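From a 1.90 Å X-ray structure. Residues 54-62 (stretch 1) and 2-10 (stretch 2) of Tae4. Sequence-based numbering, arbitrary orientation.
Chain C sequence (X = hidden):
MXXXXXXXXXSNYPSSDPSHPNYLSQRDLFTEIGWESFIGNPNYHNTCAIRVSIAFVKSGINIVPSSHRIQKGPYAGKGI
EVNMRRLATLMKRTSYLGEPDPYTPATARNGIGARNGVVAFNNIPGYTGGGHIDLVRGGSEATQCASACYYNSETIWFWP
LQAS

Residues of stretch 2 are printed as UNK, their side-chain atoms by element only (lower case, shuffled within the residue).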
# COMPACT_ATOMS: atom_id res chain seq x y z
N ILE C 54 21.98 -19.55 -2.35
CA ILE C 54 21.72 -20.31 -3.61
C ILE C 54 22.18 -19.49 -4.82
O ILE C 54 22.84 -20.07 -5.72
CB ILE C 54 20.24 -20.71 -3.70
CG1 ILE C 54 19.97 -21.83 -2.70
CG2 ILE C 54 19.86 -21.10 -5.11
CD1 ILE C 54 18.52 -22.04 -2.38
N ALA C 55 21.90 -18.19 -4.83
CA ALA C 55 22.34 -17.29 -5.91
C ALA C 55 23.87 -17.41 -6.08
O ALA C 55 24.35 -17.53 -7.24
CB ALA C 55 21.90 -15.88 -5.64
N PHE C 56 24.62 -17.37 -4.97
CA PHE C 56 26.11 -17.45 -4.99
C PHE C 56 26.56 -18.84 -5.48
O PHE C 56 27.32 -18.92 -6.46
CB PHE C 56 26.70 -17.07 -3.63
CG PHE C 56 26.91 -15.58 -3.47
CD1 PHE C 56 28.00 -14.96 -4.03
CD2 PHE C 56 25.95 -14.78 -2.87
CE1 PHE C 56 28.19 -13.59 -3.92
CE2 PHE C 56 26.12 -13.41 -2.77
CZ PHE C 56 27.26 -12.82 -3.28
N VAL C 57 26.06 -19.89 -4.84
CA VAL C 57 26.40 -21.30 -5.21
C VAL C 57 26.18 -21.51 -6.70
O VAL C 57 27.10 -21.97 -7.36
CB VAL C 57 25.58 -22.29 -4.39
CG1 VAL C 57 25.67 -23.69 -4.98
CG2 VAL C 57 26.00 -22.27 -2.95
N LYS C 58 25.02 -21.14 -7.23
CA LYS C 58 24.69 -21.41 -8.67
C LYS C 58 25.57 -20.54 -9.57
O LYS C 58 25.70 -20.88 -10.77
CB LYS C 58 23.21 -21.17 -8.95
CG LYS C 58 22.33 -22.26 -8.38
CD LYS C 58 20.92 -22.13 -8.89
CE LYS C 58 20.02 -23.14 -8.24
NZ LYS C 58 18.68 -23.08 -8.85
N SER C 59 26.16 -19.48 -9.02
CA SER C 59 27.09 -18.60 -9.79
C SER C 59 28.53 -19.10 -9.60
O SER C 59 29.43 -18.41 -10.03
CB SER C 59 26.93 -17.14 -9.40
OG SER C 59 25.58 -16.73 -9.51
N GLY C 60 28.72 -20.25 -8.95
CA GLY C 60 30.05 -20.90 -8.82
C GLY C 60 30.82 -20.40 -7.61
O GLY C 60 32.03 -20.58 -7.57
N ILE C 61 30.14 -19.81 -6.63
CA ILE C 61 30.78 -19.28 -5.39
C ILE C 61 30.20 -20.05 -4.21
O ILE C 61 29.02 -19.82 -3.86
CB ILE C 61 30.59 -17.76 -5.27
CG1 ILE C 61 30.99 -17.02 -6.55
CG2 ILE C 61 31.31 -17.21 -4.05
CD1 ILE C 61 30.80 -15.53 -6.49
N ASN C 62 30.99 -20.91 -3.59
CA ASN C 62 30.48 -21.73 -2.47
C ASN C 62 30.51 -20.88 -1.20
O ASN C 62 31.37 -19.98 -1.09
CB ASN C 62 31.25 -23.06 -2.32
CG ASN C 62 30.52 -24.06 -1.45
OD1 ASN C 62 29.33 -23.88 -1.10
ND2 ASN C 62 31.21 -25.14 -1.09
N UNK C 2 37.47 -10.86 -4.59
CA UNK C 2 36.47 -11.77 -5.23
C UNK C 2 35.70 -11.01 -6.32
O UNK C 2 35.12 -9.96 -6.01
c UNK C 2 35.49 -12.31 -4.18
c UNK C 2 32.40 -13.36 -3.32
s UNK C 2 33.20 -13.66 -4.89
c UNK C 2 34.94 -13.71 -4.44
N UNK C 3 35.68 -11.54 -7.54
CA UNK C 3 34.95 -10.95 -8.70
C UNK C 3 33.64 -11.73 -8.92
O UNK C 3 33.70 -12.97 -8.92
n UNK C 3 37.62 -5.58 -11.28
c UNK C 3 36.99 -6.59 -10.70
n UNK C 3 36.41 -7.54 -11.44
c UNK C 3 35.87 -10.99 -9.93
c UNK C 3 35.68 -8.69 -10.93
n UNK C 3 36.93 -6.65 -9.38
c UNK C 3 36.60 -9.69 -10.23
N UNK C 4 32.52 -11.03 -9.01
CA UNK C 4 31.18 -11.63 -9.30
C UNK C 4 30.47 -10.79 -10.36
O UNK C 4 30.33 -9.60 -10.11
c UNK C 4 29.15 -12.66 -8.24
c UNK C 4 31.00 -11.81 -6.75
c UNK C 4 30.26 -11.64 -8.07
N UNK C 5 29.92 -11.41 -11.41
CA UNK C 5 29.01 -10.70 -12.35
C UNK C 5 27.64 -10.60 -11.68
O UNK C 5 26.97 -11.65 -11.46
n UNK C 5 28.75 -10.06 -15.76
c UNK C 5 28.12 -10.55 -14.70
o UNK C 5 26.92 -10.39 -14.52
c UNK C 5 28.95 -11.36 -13.73
N UNK C 6 27.19 -9.37 -11.41
CA UNK C 6 25.87 -9.10 -10.81
C UNK C 6 24.76 -9.72 -11.67
O UNK C 6 23.82 -10.27 -11.08
c UNK C 6 25.61 -7.60 -10.61
c UNK C 6 21.95 -6.89 -10.00
c UNK C 6 22.99 -7.30 -7.90
c UNK C 6 23.16 -7.08 -10.64
c UNK C 6 21.87 -6.98 -8.62
c UNK C 6 24.30 -7.35 -9.92
c UNK C 6 24.19 -7.50 -8.54
N UNK C 7 24.82 -9.62 -13.00
CA UNK C 7 23.72 -10.14 -13.86
C UNK C 7 23.62 -11.65 -13.68
O UNK C 7 22.50 -12.17 -13.71
c UNK C 7 23.83 -8.20 -15.44
o UNK C 7 24.73 -7.65 -16.08
c UNK C 7 23.89 -9.72 -15.31
o UNK C 7 22.89 -7.60 -14.86
N UNK C 8 24.75 -12.33 -13.46
CA UNK C 8 24.78 -13.80 -13.26
C UNK C 8 24.17 -14.10 -11.89
O UNK C 8 23.29 -14.97 -11.80
o UNK C 8 26.66 -14.07 -14.70
c UNK C 8 26.29 -15.83 -13.10
c UNK C 8 26.21 -14.35 -13.38
N UNK C 9 24.63 -13.41 -10.85
CA UNK C 9 24.13 -13.59 -9.47
C UNK C 9 22.61 -13.41 -9.43
O UNK C 9 21.92 -14.29 -8.87
c UNK C 9 24.65 -12.74 -7.11
c UNK C 9 25.30 -11.58 -6.36
c UNK C 9 25.24 -14.09 -6.66
c UNK C 9 24.83 -12.54 -8.60
N UNK C 10 22.10 -12.34 -10.05
CA UNK C 10 20.65 -11.98 -10.05
C UNK C 10 19.84 -13.03 -10.79
O UNK C 10 18.78 -13.49 -10.30
c UNK C 10 16.78 -9.66 -11.01
c UNK C 10 16.61 -8.83 -9.91
o UNK C 10 15.42 -8.26 -9.58
c UNK C 10 19.11 -9.99 -10.41
c UNK C 10 18.02 -10.24 -11.24
c UNK C 10 20.47 -10.59 -10.66
c UNK C 10 18.91 -9.15 -9.33
c UNK C 10 17.69 -8.56 -9.08

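Position 2 carries four side-chain atoms in an unbranched run, two carbons, a sulfur and a terminal carbon. The sulfur lies 3.4 Å from CD1 of Ile 61, and the terminal carbon reaches to 4.3 Å from CE1 of Phe 56. A thioether in a linear chain identifies Met 2. Its atoms are poorly ordered, so these distances are less certain than those farther along.

Position 3 has three carbons, a nitrogen, and then a carbon bearing two more nitrogens. This is a guanidinium group, and the residue is Arg 3. Its CA-to-CB bond points away from stretch 1, its side chain makes no contact with stretch 1, and it too is poorly ordered.

At position 4 a single carbon carries two others, three carbons in all. One of the two tips sits 3.7 Å from CD1 of Ile 61 and 4.4 Å from CE1 of Phe 56, near the plane of that ring and at its edge. Branching at CB with carbon alone gives Val 4; the tip in question is CG2.

Position 5 shows two carbons, the second bearing one oxygen and one nitrogen, and touches nothing on stretch 1. The carboxamide belongs to Asn 5. It is the N-cap of the helix that follows: OD1 accepts from the backbone N of position 8 at 3.1 Å and, in a weak bond, from the backbone N of position 7 at 2.7 Å, so that the side chain caps amide groups at the start of the helix.

Position 6 is one carbon followed by a ring of six carbons with no heteroatom, hence Phe 6. It is buried, but not against stretch 1.

Position 7 has two carbons, the second with two oxygens. The carboxylate, together with its short stem, marks Asp 7, exposed and out of reach of stretch 1, with OD2 hydrogen-bonded elsewhere in the structure.

At position 8 one carbon carries an oxygen and a carbon. That terminal carbon lies 3.8 Å from OG of Ser 59, and the backbone O is 3.7 Å from the same OG. The residue is Thr 8.

Position 9 has four carbons, forked at the second. One tip stands 3.6 Å from O of Ala 55 and also packs against the side chain of that residue. The fork beyond CB identifies Leu 9, with chi1 t and chi2 p. CD1 is centred over a face of the Phe 56 ring, 3.8 Å from the centroid and 6° off the normal, a CH-pi contact; CD2 lies 3.9 Å from CZ of Phe 56.

Position 10 ends in a six-carbon ring bearing an oxygen, so it is Tyr 10; its CA-to-CB bond points away from stretch 1 and its side chain makes no contact there.

The contact is essentially apolar, with no hydrogen bond across the stretches. Leu 9, the most heavily covered residue, fits against Ala 55, Phe 56 and Ser 59, while Met 2 and Val 4 meet Ile 61 and the Phe 56 ring. That ring thus joins the helical and extended parts of stretch 2 in one packed surface.

Stretch 2 2-10: MRVNFDTLY
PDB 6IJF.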